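Local coordinates for nodulation fucosyltransferase NodZ (Bradyrhizobium sp., PDB 2HHC), which belongs to the NodZ family of nodulation proteins and has the GT-B architecture of two Rossmann-like domains, at residues 3-7 with 120-124; 20-26 with 140-144; 34-38 with 67-71. One frame throughout, in Å; residues are numbered along the deposited sequence. Where two conformers were deposited one is given.

Interaction 1. Residues 3-7 with 120-124; sequences KERFV and DSEAN
Arg5 and Phe6 meet the loop 120-124 near the N-terminal end of the first strand, 6-10, in the N-terminal Rossmann-like half of the GT-B fold, just before the loop becomes the neighbouring parallel strand 125-128. The tight part is the backbone pairing. Phe6 N donates to Asn124 O at 2.9 Å and opens the strand pairing that continues from Phe6 to Ile126. The same oxygen packs against Arg5, with Asn124 O 3.3 Å from Arg5 CA. The Asn124 side chain crosses that of Arg5 at about a right angle, its OD1 3.6 Å from Arg5 CG, while its ND2 is held by Gly82 O. On this inner side the Phe6 ring is buried edge-to-face with Phe80.

Toward the more open side the contact depends on the end of one arginine. The Arg5 chain bends at chi3 (17°), carrying its guanidinium along the loop until the edge faces Asp120 and Ser121. NH2 makes a salt bridge to Asp120. The modelled length of this bridge is improbably short and Arg5 has two conformers, so its exact geometry is doubtful. Arg5 NH1 makes only a weak hydrogen bond, 3.4 Å to Ser121 O. Asp120 OD1 also bridges to Arg34, so the carboxylate is gripped by two arginines. The loop itself contains an ST turn, Ser121 OG accepting from Ala123 N at 3.0 Å.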
# COMPACT_ATOMS: atom_id res chain seq x y z
N LYS A 3 14.12 -19.67 -22.34
CA LYS A 3 14.41 -18.26 -22.20
C LYS A 3 13.67 -17.72 -20.99
O LYS A 3 12.62 -18.26 -20.53
CB LYS A 3 14.00 -17.50 -23.44
CG LYS A 3 14.71 -17.94 -24.71
CD LYS A 3 14.17 -17.17 -25.87
CE LYS A 3 14.75 -17.64 -27.18
NZ LYS A 3 14.47 -16.71 -28.35
N GLU A 4 14.21 -16.66 -20.41
CA GLU A 4 13.63 -16.10 -19.19
C GLU A 4 12.32 -15.45 -19.54
O GLU A 4 12.20 -14.80 -20.58
CB GLU A 4 14.60 -15.07 -18.60
CG GLU A 4 14.27 -14.67 -17.19
CD GLU A 4 15.38 -13.87 -16.50
OE1 GLU A 4 16.45 -13.63 -17.09
OE2 GLU A 4 15.16 -13.46 -15.30
N ARG A 5 11.33 -15.54 -18.64
CA ARG A 5 10.01 -14.96 -18.77
C ARG A 5 9.69 -14.11 -17.53
O ARG A 5 10.33 -14.29 -16.47
CB ARG A 5 9.00 -16.07 -18.95
CG ARG A 5 9.15 -16.72 -20.35
CD ARG A 5 8.45 -18.06 -20.54
NE ARG A 5 7.45 -18.32 -19.54
CZ ARG A 5 6.13 -18.43 -19.71
NH1 ARG A 5 5.50 -18.34 -20.92
NH2 ARG A 5 5.43 -18.69 -18.63
N PHE A 6 8.77 -13.19 -17.67
CA PHE A 6 8.64 -12.09 -16.72
C PHE A 6 7.20 -11.74 -16.36
O PHE A 6 6.25 -11.95 -17.16
CB PHE A 6 9.32 -10.81 -17.29
CG PHE A 6 10.77 -10.99 -17.60
CD1 PHE A 6 11.17 -11.54 -18.81
CD2 PHE A 6 11.74 -10.60 -16.70
CE1 PHE A 6 12.50 -11.69 -19.12
CE2 PHE A 6 13.08 -10.74 -17.01
CZ PHE A 6 13.46 -11.27 -18.24
N VAL A 7 7.05 -11.16 -15.18
CA VAL A 7 5.85 -10.40 -14.77
C VAL A 7 6.33 -9.04 -14.33
O VAL A 7 7.21 -8.98 -13.46
CB VAL A 7 5.06 -11.08 -13.60
CG1 VAL A 7 3.86 -10.24 -13.23
CG2 VAL A 7 4.64 -12.46 -13.93
N ASP A 120 -0.95 -21.39 -17.80
CA ASP A 120 -0.09 -20.22 -17.93
C ASP A 120 -0.30 -19.54 -19.27
O ASP A 120 -0.56 -20.20 -20.28
CB ASP A 120 1.36 -20.72 -17.81
CG ASP A 120 2.41 -19.61 -17.81
OD1 ASP A 120 2.17 -18.45 -17.50
OD2 ASP A 120 3.55 -20.02 -18.08
N SER A 121 -0.20 -18.22 -19.28
CA SER A 121 -0.20 -17.50 -20.53
C SER A 121 0.99 -17.91 -21.39
O SER A 121 2.09 -18.12 -20.89
CB SER A 121 -0.15 -15.98 -20.29
OG SER A 121 -0.09 -15.29 -21.51
N GLU A 122 0.80 -17.97 -22.70
CA GLU A 122 1.93 -18.12 -23.62
C GLU A 122 2.79 -16.85 -23.75
O GLU A 122 3.89 -16.93 -24.26
CB GLU A 122 1.45 -18.60 -25.01
CG GLU A 122 0.92 -20.02 -24.98
CD GLU A 122 1.90 -20.98 -24.33
OE1 GLU A 122 2.97 -21.19 -24.92
OE2 GLU A 122 1.61 -21.49 -23.22
N ALA A 123 2.30 -15.68 -23.35
CA ALA A 123 3.10 -14.47 -23.39
C ALA A 123 4.37 -14.60 -22.58
O ALA A 123 4.37 -15.20 -21.49
CB ALA A 123 2.29 -13.28 -22.89
N ASN A 124 5.46 -14.07 -23.10
CA ASN A 124 6.73 -14.13 -22.41
C ASN A 124 6.86 -13.09 -21.30
O ASN A 124 7.64 -13.29 -20.36
CB ASN A 124 7.91 -14.04 -23.39
CG ASN A 124 8.02 -15.27 -24.22
OD1 ASN A 124 7.85 -16.37 -23.71
ND2 ASN A 124 8.29 -15.11 -25.50

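Interaction 2. Residues 20-26 with 140-144; sequences WSLASAW and AERLI
Helix 15-32, the connection between parallel strands 6-10 and 35-39 in the N-terminal Rossmann-like domain, is crossed here by helix 138-147. The short axes pass 8.4 Å apart at 108°, and the small Ala23 sits at the crossing: its CB lies 3.6 Å from Ala140 O and is also flanked by Glu141 CA and Ile144 CG1.

On one side of Ala23 the contact is apolar. Ile144 and Trp26 run side by side, pointing opposite ways, with Ile144 CD1 3.9 Å from Trp26 CB and also touching Leu22 CG. The Trp26 indole reaches on over the second helix: Ala140 CB lies 4.1 Å from CZ3 at an oblique position, and, in the given one of its two conformers, Leu143 CD2 lies over one face, near its edge, a contact that is less certain. Trp26 NE1 is satisfied by Ile64 O.

The other side is polar. Trp20 CG is anti to the backbone N (chi1 -162°), swinging the indole toward Glu141, whose carboxylate lies almost parallel to the ring, the planes 7° apart. Glu141 OE1 is 3.3 Å above the ring plane toward its rim. With the carboxylate over the ring face, the in-plane N-H is badly angled for a direct bond, and a water makes the link: it accepts from Trp20 NE1 at 2.9 Å and donates to Glu141 OE2 at 2.7 Å. Arg291 forms a salt bridge with OE1, which probably stabilises the negative charge in this buried position and helps fix the carboxylate over the indole. Because Arg291 begins helix 291-296, which follows a strand of the second sheet, the glutamate probably ties helix 138-147 to the part of the chain around that sheet, consistent with the two-domain GT-B fold.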
# COMPACT_ATOMS: atom_id res chain seq x y z
N TRP A 20 0.11 -3.99 -2.45
CA TRP A 20 -0.91 -5.05 -2.62
C TRP A 20 -0.85 -5.55 -4.08
O TRP A 20 -0.85 -6.73 -4.36
CB TRP A 20 -2.26 -4.45 -2.32
CG TRP A 20 -3.37 -5.44 -2.01
CD1 TRP A 20 -3.46 -6.78 -2.38
CD2 TRP A 20 -4.53 -5.16 -1.27
NE1 TRP A 20 -4.61 -7.32 -1.89
CE2 TRP A 20 -5.30 -6.35 -1.20
CE3 TRP A 20 -5.02 -4.01 -0.66
CZ2 TRP A 20 -6.52 -6.39 -0.55
CZ3 TRP A 20 -6.23 -4.04 -0.04
CH2 TRP A 20 -6.99 -5.22 -0.01
N SER A 21 -0.79 -4.60 -5.04
CA SER A 21 -0.66 -4.96 -6.45
C SER A 21 0.61 -5.74 -6.74
O SER A 21 0.60 -6.68 -7.52
CB SER A 21 -0.76 -3.69 -7.31
OG SER A 21 -2.02 -3.05 -7.23
N LEU A 22 1.67 -5.39 -6.02
CA LEU A 22 2.93 -6.17 -6.10
C LEU A 22 2.75 -7.60 -5.67
O LEU A 22 3.23 -8.54 -6.30
CB LEU A 22 4.03 -5.53 -5.26
CG LEU A 22 5.41 -6.19 -5.26
CD1 LEU A 22 5.92 -6.23 -6.69
CD2 LEU A 22 6.29 -5.41 -4.38
N ALA A 23 2.04 -7.81 -4.55
CA ALA A 23 1.76 -9.17 -4.04
C ALA A 23 1.04 -10.01 -5.13
O ALA A 23 1.32 -11.18 -5.33
CB ALA A 23 0.97 -9.10 -2.78
N SER A 24 0.12 -9.38 -5.84
CA SER A 24 -0.59 -10.09 -6.92
C SER A 24 0.34 -10.51 -8.07
O SER A 24 0.24 -11.66 -8.55
CB SER A 24 -1.75 -9.26 -7.41
OG SER A 24 -2.69 -9.07 -6.36
N ALA A 25 1.16 -9.58 -8.49
CA ALA A 25 2.16 -9.87 -9.55
C ALA A 25 3.11 -10.98 -9.07
O ALA A 25 3.39 -11.93 -9.83
CB ALA A 25 2.92 -8.64 -9.88
N TRP A 26 3.58 -10.88 -7.83
CA TRP A 26 4.50 -11.86 -7.24
C TRP A 26 3.86 -13.26 -7.29
O TRP A 26 4.50 -14.26 -7.62
CB TRP A 26 4.88 -11.43 -5.78
CG TRP A 26 5.71 -12.53 -5.14
CD1 TRP A 26 7.05 -12.69 -5.21
CD2 TRP A 26 5.20 -13.66 -4.44
NE1 TRP A 26 7.41 -13.83 -4.56
CE2 TRP A 26 6.29 -14.48 -4.12
CE3 TRP A 26 3.90 -14.06 -4.05
CZ2 TRP A 26 6.13 -15.68 -3.41
CZ3 TRP A 26 3.74 -15.23 -3.38
CH2 TRP A 26 4.83 -16.04 -3.07
N ALA A 140 0.09 -13.93 0.28
CA ALA A 140 0.96 -13.25 -0.66
C ALA A 140 1.28 -11.81 -0.18
O ALA A 140 2.39 -11.33 -0.27
CB ALA A 140 0.41 -13.25 -2.06
N GLU A 141 0.25 -11.14 0.33
CA GLU A 141 0.41 -9.78 0.83
C GLU A 141 1.40 -9.79 2.00
O GLU A 141 2.30 -8.93 2.10
CB GLU A 141 -0.93 -9.20 1.30
CG GLU A 141 -1.93 -8.94 0.19
CD GLU A 141 -3.23 -8.51 0.83
OE1 GLU A 141 -3.27 -7.32 1.31
OE2 GLU A 141 -4.18 -9.31 0.99
N ARG A 142 1.23 -10.71 2.93
CA ARG A 142 2.10 -10.75 4.12
C ARG A 142 3.52 -11.07 3.69
O ARG A 142 4.52 -10.57 4.28
CB ARG A 142 1.59 -11.82 5.11
CG ARG A 142 0.27 -11.46 5.70
CD ARG A 142 -0.25 -12.64 6.58
NE ARG A 142 -1.55 -12.37 7.16
CZ ARG A 142 -1.73 -11.61 8.19
NH1 ARG A 142 -0.68 -11.10 8.81
NH2 ARG A 142 -2.95 -11.41 8.64
N LEU A 143 3.67 -11.95 2.72
CA LEU A 143 5.00 -12.30 2.22
C LEU A 143 5.73 -11.09 1.68
O LEU A 143 6.90 -10.89 1.93
CB LEU A 143 4.90 -13.48 1.27
CG LEU A 143 6.27 -14.07 1.10
CD1 LEU A 143 6.12 -15.55 0.95
CD2 LEU A 143 6.85 -13.36 -0.11
N ILE A 144 5.06 -10.22 0.97
CA ILE A 144 5.71 -9.02 0.45
C ILE A 144 6.16 -8.15 1.61
O ILE A 144 7.31 -7.69 1.62
CB ILE A 144 4.74 -8.22 -0.46
CG1 ILE A 144 4.54 -8.97 -1.79
CG2 ILE A 144 5.19 -6.83 -0.70
CD1 ILE A 144 5.73 -9.24 -2.61
O HOH W 1 -5.69 -9.94 -1.21

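Interaction 3. Residues 34-38 with 67-71; sequences RTLVI and VPVIC
Leu36 and Val69 point to one face of the sheet and Val37 and Ile70 to the other, as the parallel strands 35-38 and 67-70 run in register. On the Leu36 face, Ile38 crosses Val69 at a slant, its CD1 3.8 Å from Val69 CG1, with Cys71 CB a little farther off. CG1 of Ile38 is beside the backbone N (chi1 -50°) and the chain then extends (chi2 -178°), which takes the methyl over the adjacent strand. At the other end Val67 CG1 packs 3.9 Å from Leu36 CB. Helix 15-32 covers this face, bringing Ala25 against Leu36, Leu22 against Ile38 and Trp26 against Val67.

On the Val37 face, Thr35 lies beside Pro68 and Ile70. Its CG2 meets Ile70 CD1 at 4.0 Å, while its side chain crosses Pro68 at about a right angle, OG1, hydrogen-bonded to Glu4, meeting Pro68 CB and CG. Leu78 backs Ile70.

Three backbone bonds hold the register: Leu36 N to Pro68 O (2.9 Å), Ile70 N to Leu36 O (2.8 Å) and Ile38 N to Ile70 O (2.8 Å). Pro68, lacking an N-H, contributes its carbonyl. Such parallel, aliphatic strands packed against a helix are characteristic of the Rossmann-like alpha/beta sheet.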
# COMPACT_ATOMS: atom_id res chain seq x y z
N ARG A 34 8.22 -17.29 -13.41
CA ARG A 34 8.67 -16.05 -14.05
C ARG A 34 9.47 -15.20 -13.09
O ARG A 34 9.28 -15.24 -11.87
CB ARG A 34 7.46 -15.26 -14.58
CG ARG A 34 6.66 -15.96 -15.66
CD ARG A 34 5.34 -15.22 -15.90
NE ARG A 34 4.51 -15.93 -16.87
CZ ARG A 34 4.47 -15.69 -18.18
NH1 ARG A 34 5.26 -14.78 -18.75
NH2 ARG A 34 3.65 -16.38 -18.94
N THR A 35 10.27 -14.30 -13.68
CA THR A 35 11.00 -13.31 -12.93
C THR A 35 10.07 -12.13 -12.70
O THR A 35 9.39 -11.67 -13.60
CB THR A 35 12.26 -12.90 -13.70
OG1 THR A 35 13.14 -14.01 -13.70
CG2 THR A 35 12.99 -11.67 -13.10
N LEU A 36 10.08 -11.58 -11.47
CA LEU A 36 9.30 -10.39 -11.11
C LEU A 36 10.09 -9.12 -11.22
O LEU A 36 11.21 -9.01 -10.74
CB LEU A 36 8.80 -10.51 -9.68
CG LEU A 36 7.98 -9.38 -9.12
CD1 LEU A 36 6.60 -9.29 -9.81
CD2 LEU A 36 7.77 -9.62 -7.64
N VAL A 37 9.55 -8.18 -11.98
CA VAL A 37 10.16 -6.88 -12.17
C VAL A 37 9.27 -5.85 -11.44
O VAL A 37 8.05 -5.76 -11.66
CB VAL A 37 10.16 -6.52 -13.66
CG1 VAL A 37 10.78 -5.16 -13.87
CG2 VAL A 37 10.86 -7.57 -14.50
N ILE A 38 9.86 -5.09 -10.52
CA ILE A 38 9.16 -4.05 -9.77
C ILE A 38 9.46 -2.74 -10.50
O ILE A 38 10.60 -2.29 -10.51
CB ILE A 38 9.59 -3.99 -8.31
CG1 ILE A 38 9.55 -5.37 -7.65
CG2 ILE A 38 8.72 -2.95 -7.58
CD1 ILE A 38 9.93 -5.40 -6.17
N VAL A 67 11.31 -16.33 -5.86
CA VAL A 67 11.04 -15.68 -7.13
C VAL A 67 12.15 -14.66 -7.34
O VAL A 67 12.34 -13.75 -6.51
CB VAL A 67 9.66 -14.98 -7.14
CG1 VAL A 67 9.50 -14.10 -8.39
CG2 VAL A 67 8.44 -15.96 -7.01
N PRO A 68 12.88 -14.78 -8.47
CA PRO A 68 13.89 -13.76 -8.77
C PRO A 68 13.24 -12.40 -9.01
O PRO A 68 12.13 -12.30 -9.58
CB PRO A 68 14.52 -14.27 -10.09
CG PRO A 68 14.06 -15.64 -10.24
CD PRO A 68 12.78 -15.79 -9.54
N VAL A 69 13.91 -11.32 -8.60
CA VAL A 69 13.37 -9.96 -8.68
C VAL A 69 14.37 -9.01 -9.28
O VAL A 69 15.53 -9.03 -8.93
CB VAL A 69 12.99 -9.45 -7.28
CG1 VAL A 69 12.54 -7.99 -7.30
CG2 VAL A 69 11.92 -10.32 -6.68
N ILE A 70 13.87 -8.16 -10.18
CA ILE A 70 14.57 -6.98 -10.71
C ILE A 70 13.81 -5.77 -10.20
O ILE A 70 12.65 -5.58 -10.55
CB ILE A 70 14.60 -6.99 -12.22
CG1 ILE A 70 15.39 -8.21 -12.75
CG2 ILE A 70 15.28 -5.72 -12.74
CD1 ILE A 70 15.22 -8.51 -14.21
N CYS A 71 14.45 -4.92 -9.41
CA CYS A 71 13.76 -3.83 -8.73
C CYS A 71 14.36 -2.44 -8.93
O CYS A 71 13.99 -1.50 -8.18
CB CYS A 71 13.84 -4.06 -7.21
SG CYS A 71 15.46 -3.79 -6.46

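Overall arrangement
All three contacts belong to the N-terminal Rossmann-like half of the chain. Interaction 3 pairs two strands of its sheet, interaction 1 lies near the N-terminal end of strand 6-10 in that sheet, and interaction 2 involves the helix that connects strands 6-10 and 35-39. Interactions 2 and 3 are buried, helix 15-32 of the one covering a sheet face of the other; interaction 1 is partly exposed and depends more on charge. A backbone bond from Thr35 N to Arg5 O joins interaction 3 to interaction 1, and Val7 of interaction 1 touches Ala25 of interaction 2. Backbone bonds dominate in interaction 3, whereas side chains and one water carry interaction 2, the contact nearest the centre of the chain.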